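Long-range contact in DUF1285 domain-containing protein (Shewanella baltica, PDB 2RA9), which is of unknown function but, as a member of the DUF1285 family with its repeated structural motifs, may take part in signal transduction: residues F84-L93 and N137-D146. Residues are numbered along the deposited sequence; the frame is centred on the assembly and turned at random. Where two conformers were deposited one is given.
Sequences FERAQPHSLL and NFVNEFNLSD. With NA (sodium ion), chain B; EDO (1,2-ethanediol), chain D; EDO (1,2-ethanediol), chain H.
A salt-bridge network of Arg86, Glu141 and Asp146 joins the hairpin loop after strand 79-86 to the C-terminal end of helix 135-141 and the 3-10 turn beyond it. The Arg86 side chain, extended from CG to NE (chi2 -178°), reaches across. It grips Glu141 side-on: Arg86 NE meets the anti lone pair of Glu141 OE2 at 2.8 Å, while Arg86 NH2 donates to the backbone Glu141 O from above its carbonyl plane, 2.9 Å away. At its far end the guanidinium takes the Asp146 carboxylate end-on and nearly coplanar, using both syn lone pairs: Arg86 NH1 to Asp146 OD1 and Arg86 NH2 to Asp146 OD2, each at 2.8 Å and almost straight (170°). Asp146 OD2 also accepts from Asn143 N, and Arg86 NH1 donates, less straight, to Ser91 O within its own segment. The Asn143 amide lies stacked over one guanidinium face, planes 3° apart.

The type II turn from Gln88 to Ser91 presents His90, whose ND1 donates in the ring plane to Ser145 OG at 2.7 Å. Water 2 ties His90 O, Ser145 OG and Asp146 OD1 together. The CZ/CE1 rim of the Phe84 ring abuts the helix, with Asn137 C near its plane, CZ 3.5 Å from Phe138 N and CE1 3.8 Å from Glu141 CG; C2 of an ethanediol, probably from the crystallisation liquor, sits over one face. Leu93 CD1 touches the Phe138 ring edge. On the helix's outer side Asn140 O and Phe142 O bind a sodium ion.

Replacing Arg86 by alanine would probably leave the two carboxylates without their cationic partner and the Glu141 carbonyl without this donor. Five bonds, two each from NH1 and NH2 and one from NE, fix the guanidinium's rotation, and the two carboxylates so close to it probably stay ionised.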
ATOM      1  N   PHE A  84      -8.581   7.602  -4.660  1.00 14.23           N
ATOM      2  CA  PHE A  84      -9.441   6.464  -4.844  1.00 13.91           C
ATOM      3  C   PHE A  84     -10.672   6.896  -5.647  1.00 14.37           C
ATOM      4  O   PHE A  84     -11.019   8.090  -5.669  1.00 16.12           O
ATOM      5  CB  PHE A  84      -9.839   5.821  -3.498  1.00 14.45           C
ATOM      6  CG  PHE A  84     -10.668   6.736  -2.628  1.00 15.40           C
ATOM      7  CD1 PHE A  84     -12.022   6.844  -2.840  1.00 15.27           C
ATOM      8  CD2 PHE A  84     -10.093   7.506  -1.628  1.00 17.78           C
ATOM      9  CE1 PHE A  84     -12.803   7.726  -2.096  1.00 16.18           C
ATOM     10  CE2 PHE A  84     -10.896   8.383  -0.881  1.00 16.96           C
ATOM     11  CZ  PHE A  84     -12.264   8.463  -1.167  1.00 17.84           C
ATOM     12  N   GLU A  85     -11.315   5.928  -6.274  1.00 14.84           N
ATOM     13  CA  GLU A  85     -12.586   6.136  -6.963  1.00 16.23           C
ATOM     14  C   GLU A  85     -13.294   4.802  -7.109  1.00 20.48           C
ATOM     15  O   GLU A  85     -12.656   3.751  -7.185  1.00 23.33           O
ATOM     16  CB  GLU A  85     -12.317   6.746  -8.365  1.00 19.74           C
ATOM     17  CG  GLU A  85     -13.538   6.996  -9.225  1.00 27.30           C
ATOM     18  CD  GLU A  85     -13.179   7.532 -10.594  1.00 35.90           C
ATOM     19  OE1 GLU A  85     -12.099   7.179 -11.124  1.00 37.39           O
ATOM     20  OE2 GLU A  85     -14.001   8.292 -11.150  1.00 42.63           O
ATOM     21  N   ARG A  86     -14.629   4.813  -7.110  1.00 22.52           N
ATOM     22  CA  ARG A  86     -15.375   3.623  -7.565  1.00 24.34           C
ATOM     23  C   ARG A  86     -15.465   3.626  -9.093  1.00 25.59           C
ATOM     24  O   ARG A  86     -15.753   4.668  -9.690  1.00 31.02           O
ATOM     25  CB  ARG A  86     -16.793   3.631  -6.999  1.00 23.23           C
ATOM     26  CG  ARG A  86     -16.853   3.475  -5.512  1.00 20.43           C
ATOM     27  CD  ARG A  86     -18.263   3.430  -5.016  1.00 18.59           C
ATOM     28  NE  ARG A  86     -18.367   3.718  -3.578  1.00 15.83           N
ATOM     29  CZ  ARG A  86     -18.566   2.817  -2.630  1.00 15.45           C
ATOM     30  NH1 ARG A  86     -18.702   1.511  -2.895  1.00 17.80           N
ATOM     31  NH2 ARG A  86     -18.689   3.219  -1.394  1.00 16.08           N
ATOM     32  N   ALA A  87     -15.252   2.473  -9.713  1.00 27.99           N
ATOM     33  CA  ALA A  87     -15.491   2.316 -11.148  1.00 29.37           C
ATOM     34  C   ALA A  87     -16.945   2.624 -11.493  1.00 29.93           C
ATOM     35  O   ALA A  87     -17.227   3.290 -12.511  1.00 30.82           O
ATOM     36  CB  ALA A  87     -15.124   0.876 -11.599  1.00 30.12           C
ATOM     37  N   GLN A  88     -17.863   2.111 -10.658  1.00 27.54           N
ATOM     38  CA  GLN A  88     -19.289   2.354 -10.843  0.50 26.41           C
ATOM     39  C   GLN A  88     -19.939   2.613  -9.484  1.00 24.57           C
ATOM     40  O   GLN A  88     -19.376   2.247  -8.440  1.00 22.37           O
ATOM     41  CB  GLN A  88     -19.972   1.171 -11.541  0.50 26.36           C
ATOM     42  CG  GLN A  88     -19.395   0.807 -12.929  0.50 27.69           C
ATOM     43  CD  GLN A  88     -18.275  -0.227 -12.876  0.50 31.58           C
ATOM     44  OE1 GLN A  88     -17.954  -0.774 -11.818  0.50 34.93           O
ATOM     45  NE2 GLN A  88     -17.683  -0.509 -14.035  0.50 34.97           N
ATOM     46  N   PRO A  89     -21.128   3.255  -9.483  1.00 22.58           N
ATOM     47  CA  PRO A  89     -21.774   3.435  -8.207  1.00 22.52           C
ATOM     48  C   PRO A  89     -21.803   2.131  -7.461  1.00 19.01           C
ATOM     49  O   PRO A  89     -22.059   1.067  -8.058  1.00 20.60           O
ATOM     50  CB  PRO A  89     -23.173   3.914  -8.614  1.00 23.37           C
ATOM     51  CG  PRO A  89     -22.882   4.718  -9.820  1.00 23.82           C
ATOM     52  CD  PRO A  89     -21.928   3.845 -10.564  1.00 23.85           C
ATOM     53  N   HIS A  90     -21.467   2.195  -6.175  1.00 18.59           N
ATOM     54  CA  HIS A  90     -21.530   1.046  -5.277  1.00 17.97           C
ATOM     55  C   HIS A  90     -20.498  -0.035  -5.531  1.00 18.72           C
ATOM     56  O   HIS A  90     -20.488  -1.030  -4.829  1.00 18.65           O
ATOM     57  CB  HIS A  90     -22.937   0.426  -5.202  1.00 16.87           C
ATOM     58  CG  HIS A  90     -23.979   1.411  -4.788  1.00 17.57           C
ATOM     59  ND1 HIS A  90     -24.374   1.571  -3.481  1.00 17.55           N
ATOM     60  CD2 HIS A  90     -24.643   2.344  -5.502  1.00 20.16           C
ATOM     61  CE1 HIS A  90     -25.278   2.534  -3.417  1.00 16.77           C
ATOM     62  NE2 HIS A  90     -25.445   3.024  -4.630  1.00 17.53           N
ATOM     63  N   SER A  91     -19.575   0.211  -6.452  1.00 17.95           N
ATOM     64  CA  SER A  91     -18.572  -0.781  -6.770  1.00 18.02           C
ATOM     65  C   SER A  91     -17.414  -0.777  -5.765  1.00 17.07           C
ATOM     66  O   SER A  91     -17.327   0.065  -4.861  1.00 17.87           O
ATOM     67  CB  SER A  91     -18.051  -0.581  -8.200  1.00 18.77           C
ATOM     68  OG  SER A  91     -17.104   0.464  -8.276  1.00 21.26           O
ATOM     69  N   LEU A  92     -16.548  -1.768  -5.904  1.00 18.26           N
ATOM     70  CA  LEU A  92     -15.265  -1.786  -5.244  1.00 17.11           C
ATOM     71  C   LEU A  92     -14.440  -0.605  -5.714  1.00 17.83           C
ATOM     72  O   LEU A  92     -14.790   0.082  -6.679  1.00 18.63           O
ATOM     73  CB  LEU A  92     -14.541  -3.107  -5.527  1.00 16.47           C
ATOM     74  CG  LEU A  92     -15.193  -4.383  -5.011  1.00 18.38           C
ATOM     75  CD1 LEU A  92     -14.425  -5.603  -5.475  1.00 21.91           C
ATOM     76  CD2 LEU A  92     -15.344  -4.398  -3.513  1.00 20.91           C
ATOM     77  N   LEU A  93     -13.337  -0.344  -5.013  1.00 16.93           N
ATOM     78  CA  LEU A  93     -12.563   0.853  -5.277  1.00 16.02           C
ATOM     79  C   LEU A  93     -11.341   0.542  -6.125  1.00 15.36           C
ATOM     80  O   LEU A  93     -10.756  -0.544  -6.021  1.00 17.75           O
ATOM     81  CB  LEU A  93     -12.065   1.469  -3.986  1.00 16.39           C
ATOM     82  CG  LEU A  93     -13.023   2.054  -2.977  1.00 15.80           C
ATOM     83  CD1 LEU A  93     -12.187   2.530  -1.749  1.00 18.38           C
ATOM     84  CD2 LEU A  93     -13.741   3.178  -3.587  1.00 19.08           C
ATOM     85  N   ASN A 137     -12.538  12.352   2.641  1.00 11.55           N
ATOM     86  CA  ASN A 137     -13.222  11.918   1.433  1.00 12.36           C
ATOM     87  C   ASN A 137     -13.600  10.419   1.504  1.00 12.01           C
ATOM     88  O   ASN A 137     -14.670   9.999   1.033  1.00 11.93           O
ATOM     89  CB  ASN A 137     -12.378  12.211   0.185  1.00 13.50           C
ATOM     90  CG  ASN A 137     -12.258  13.690  -0.130  1.00 17.30           C
ATOM     91  OD1 ASN A 137     -13.144  14.504   0.187  1.00 19.27           O
ATOM     92  ND2 ASN A 137     -11.142  14.051  -0.793  1.00 21.79           N
ATOM     93  N   PHE A 138     -12.732   9.613   2.109  1.00 10.88           N
ATOM     94  CA  PHE A 138     -12.982   8.180   2.274  1.00 12.82           C
ATOM     95  C   PHE A 138     -14.197   7.981   3.184  1.00 12.81           C
ATOM     96  O   PHE A 138     -15.096   7.181   2.895  1.00 12.63           O
ATOM     97  CB  PHE A 138     -11.713   7.473   2.867  1.00 12.90           C
ATOM     98  CG  PHE A 138     -11.925   6.027   3.153  1.00 12.16           C
ATOM     99  CD1 PHE A 138     -11.856   5.090   2.134  1.00 13.26           C
ATOM    100  CD2 PHE A 138     -12.211   5.587   4.429  1.00 13.68           C
ATOM    101  CE1 PHE A 138     -12.060   3.737   2.391  1.00 13.27           C
ATOM    102  CE2 PHE A 138     -12.446   4.246   4.678  1.00 14.30           C
ATOM    103  CZ  PHE A 138     -12.354   3.325   3.666  1.00 13.63           C
ATOM    104  N   VAL A 139     -14.228   8.705   4.298  1.00 11.01           N
ATOM    105  CA  VAL A 139     -15.367   8.564   5.216  1.00 11.61           C
ATOM    106  C   VAL A 139     -16.669   8.920   4.475  1.00 11.74           C
ATOM    107  O   VAL A 139     -17.689   8.226   4.595  1.00 13.29           O
ATOM    108  CB  VAL A 139     -15.181   9.373   6.522  1.00 13.11           C
ATOM    109  CG1 VAL A 139     -16.413   9.206   7.431  1.00 13.97           C
ATOM    110  CG2 VAL A 139     -13.942   8.950   7.282  1.00 15.47           C
ATOM    111  N   ASN A 140     -16.634  10.009   3.731  1.00 11.88           N
ATOM    112  CA  ASN A 140     -17.771  10.455   2.919  1.00 11.60           C
ATOM    113  C   ASN A 140     -18.182   9.432   1.879  1.00 13.26           C
ATOM    114  O   ASN A 140     -19.345   9.405   1.472  1.00 13.87           O
ATOM    115  CB  ASN A 140     -17.446  11.738   2.164  1.00 12.24           C
ATOM    116  CG  ASN A 140     -17.243  12.975   3.059  1.00 13.53           C
ATOM    117  OD1 ASN A 140     -17.636  13.029   4.239  1.00 18.07           O
ATOM    118  ND2 ASN A 140     -16.626  13.977   2.472  1.00 12.18           N
ATOM    119  N   GLU A 141     -17.241   8.633   1.397  1.00 12.02           N
ATOM    120  CA  GLU A 141     -17.507   7.662   0.308  1.00 12.11           C
ATOM    121  C   GLU A 141     -18.366   6.476   0.728  1.00 12.82           C
ATOM    122  O   GLU A 141     -18.982   5.814  -0.113  1.00 14.37           O
ATOM    123  CB  GLU A 141     -16.170   7.102  -0.230  1.00 13.93           C
ATOM    124  CG  GLU A 141     -16.287   6.230  -1.475  1.00 14.29           C
ATOM    125  CD  GLU A 141     -16.901   6.969  -2.654  1.00 18.56           C
ATOM    126  OE1 GLU A 141     -16.564   8.138  -2.863  1.00 18.65           O
ATOM    127  OE2 GLU A 141     -17.754   6.398  -3.367  1.00 22.24           O
ATOM    128  N   PHE A 142     -18.380   6.149   2.009  1.00 12.49           N
ATOM    129  CA  PHE A 142     -19.081   4.965   2.502  1.00 13.65           C
ATOM    130  C   PHE A 142     -20.530   4.948   1.991  1.00 12.60           C
ATOM    131  O   PHE A 142     -21.200   5.985   1.956  1.00 13.43           O
ATOM    132  CB  PHE A 142     -19.098   4.976   4.030  1.00 14.18           C
ATOM    133  CG  PHE A 142     -19.879   3.847   4.640  1.00 16.15           C
ATOM    134  CD1 PHE A 142     -19.314   2.595   4.793  1.00 17.72           C
ATOM    135  CD2 PHE A 142     -21.168   4.051   5.084  1.00 18.98           C
ATOM    136  CE1 PHE A 142     -20.028   1.560   5.339  1.00 19.94           C
ATOM    137  CE2 PHE A 142     -21.893   3.007   5.667  1.00 20.93           C
ATOM    138  CZ  PHE A 142     -21.323   1.774   5.786  1.00 19.99           C
ATOM    139  N   ASN A 143     -20.974   3.748   1.588  1.00 14.85           N
ATOM    140  CA  ASN A 143     -22.353   3.434   1.219  1.00 15.34           C
ATOM    141  C   ASN A 143     -22.758   2.265   2.101  1.00 17.78           C
ATOM    142  O   ASN A 143     -21.982   1.346   2.288  1.00 17.49           O
ATOM    143  CB  ASN A 143     -22.504   2.936  -0.245  1.00 15.16           C
ATOM    144  CG  ASN A 143     -22.179   4.003  -1.300  1.00 14.71           C
ATOM    145  OD1 ASN A 143     -22.033   5.207  -1.018  1.00 20.16           O
ATOM    146  ND2 ASN A 143     -22.129   3.571  -2.520  1.00 16.89           N
ATOM    147  N   LEU A 144     -24.004   2.260   2.557  1.00 17.55           N
ATOM    148  CA  LEU A 144     -24.510   1.092   3.297  1.00 20.80           C
ATOM    149  C   LEU A 144     -24.305  -0.231   2.560  1.00 18.64           C
ATOM    150  O   LEU A 144     -24.063  -1.293   3.184  1.00 20.11           O
ATOM    151  CB  LEU A 144     -25.977   1.274   3.659  1.00 23.48           C
ATOM    152  CG  LEU A 144     -26.354   0.570   4.987  1.00 27.55           C
ATOM    153  CD1 LEU A 144     -25.380   0.888   6.187  1.00 26.51           C
ATOM    154  CD2 LEU A 144     -27.745   0.901   5.363  1.00 28.41           C
ATOM    155  N   SER A 145     -24.370  -0.184   1.231  1.00 17.13           N
ATOM    156  CA  SER A 145     -24.139  -1.407   0.439  1.00 19.02           C
ATOM    157  C   SER A 145     -22.744  -2.009   0.600  1.00 20.47           C
ATOM    158  O   SER A 145     -22.532  -3.167   0.276  1.00 22.08           O
ATOM    159  CB  SER A 145     -24.411  -1.161  -1.039  1.00 19.79           C
ATOM    160  OG  SER A 145     -23.557  -0.150  -1.526  1.00 19.21           O
ATOM    161  N   ASP A 146     -21.796  -1.224   1.084  1.00 18.91           N
ATOM    162  CA  ASP A 146     -20.419  -1.715   1.268  1.00 19.91           C
ATOM    163  C   ASP A 146     -20.341  -2.843   2.295  1.00 21.22           C
ATOM    164  O   ASP A 146     -19.368  -3.611   2.311  1.00 23.00           O
ATOM    165  CB  ASP A 146     -19.500  -0.566   1.680  1.00 20.17           C
ATOM    166  CG  ASP A 146     -19.212   0.372   0.558  1.00 19.38           C
ATOM    167  OD1 ASP A 146     -19.240  -0.066  -0.641  1.00 20.81           O
ATOM    168  OD2 ASP A 146     -18.976   1.563   0.853  1.00 17.84           O
TER
HETATM  169 NA    NA B 158     -21.409   8.199   2.310  1.00 16.51          NA
HETATM  170  C1  EDO D 160      -9.157  11.201  -2.705  1.00 32.26           C
HETATM  171  O1  EDO D 160      -9.217  12.211  -1.702  1.00 26.15           O
HETATM  172  C2  EDO D 160     -10.487  11.097  -3.426  1.00 35.73           C
HETATM  173  O2  EDO D 160     -10.591  12.142  -4.394  1.00 39.79           O
HETATM  174  C1  EDO H 164     -20.085  11.074   6.834  1.00 20.60           C
HETATM  175  O1  EDO H 164     -19.826  11.470   5.470  1.00 19.96           O
HETATM  176  C2  EDO H 164     -21.548  10.771   7.040  1.00 23.46           C
HETATM  177  O2  EDO H 164     -22.093  10.030   5.936  1.00 30.35           O
HETATM  178  O   HOH W   1     -15.939   7.122  -6.133  1.00 32.83           O
HETATM  179  O   HOH W   2     -21.235  -1.090  -2.155  1.00 19.56           O
HETATM  180  O   HOH W   3     -20.439   8.452   4.504  1.00 16.86           O
HETATM  181  O   HOH W   4     -22.211  10.461   2.533  1.00 16.84           O
HETATM  182  O   HOH W   5     -21.869   8.583   0.012  1.00 15.58           O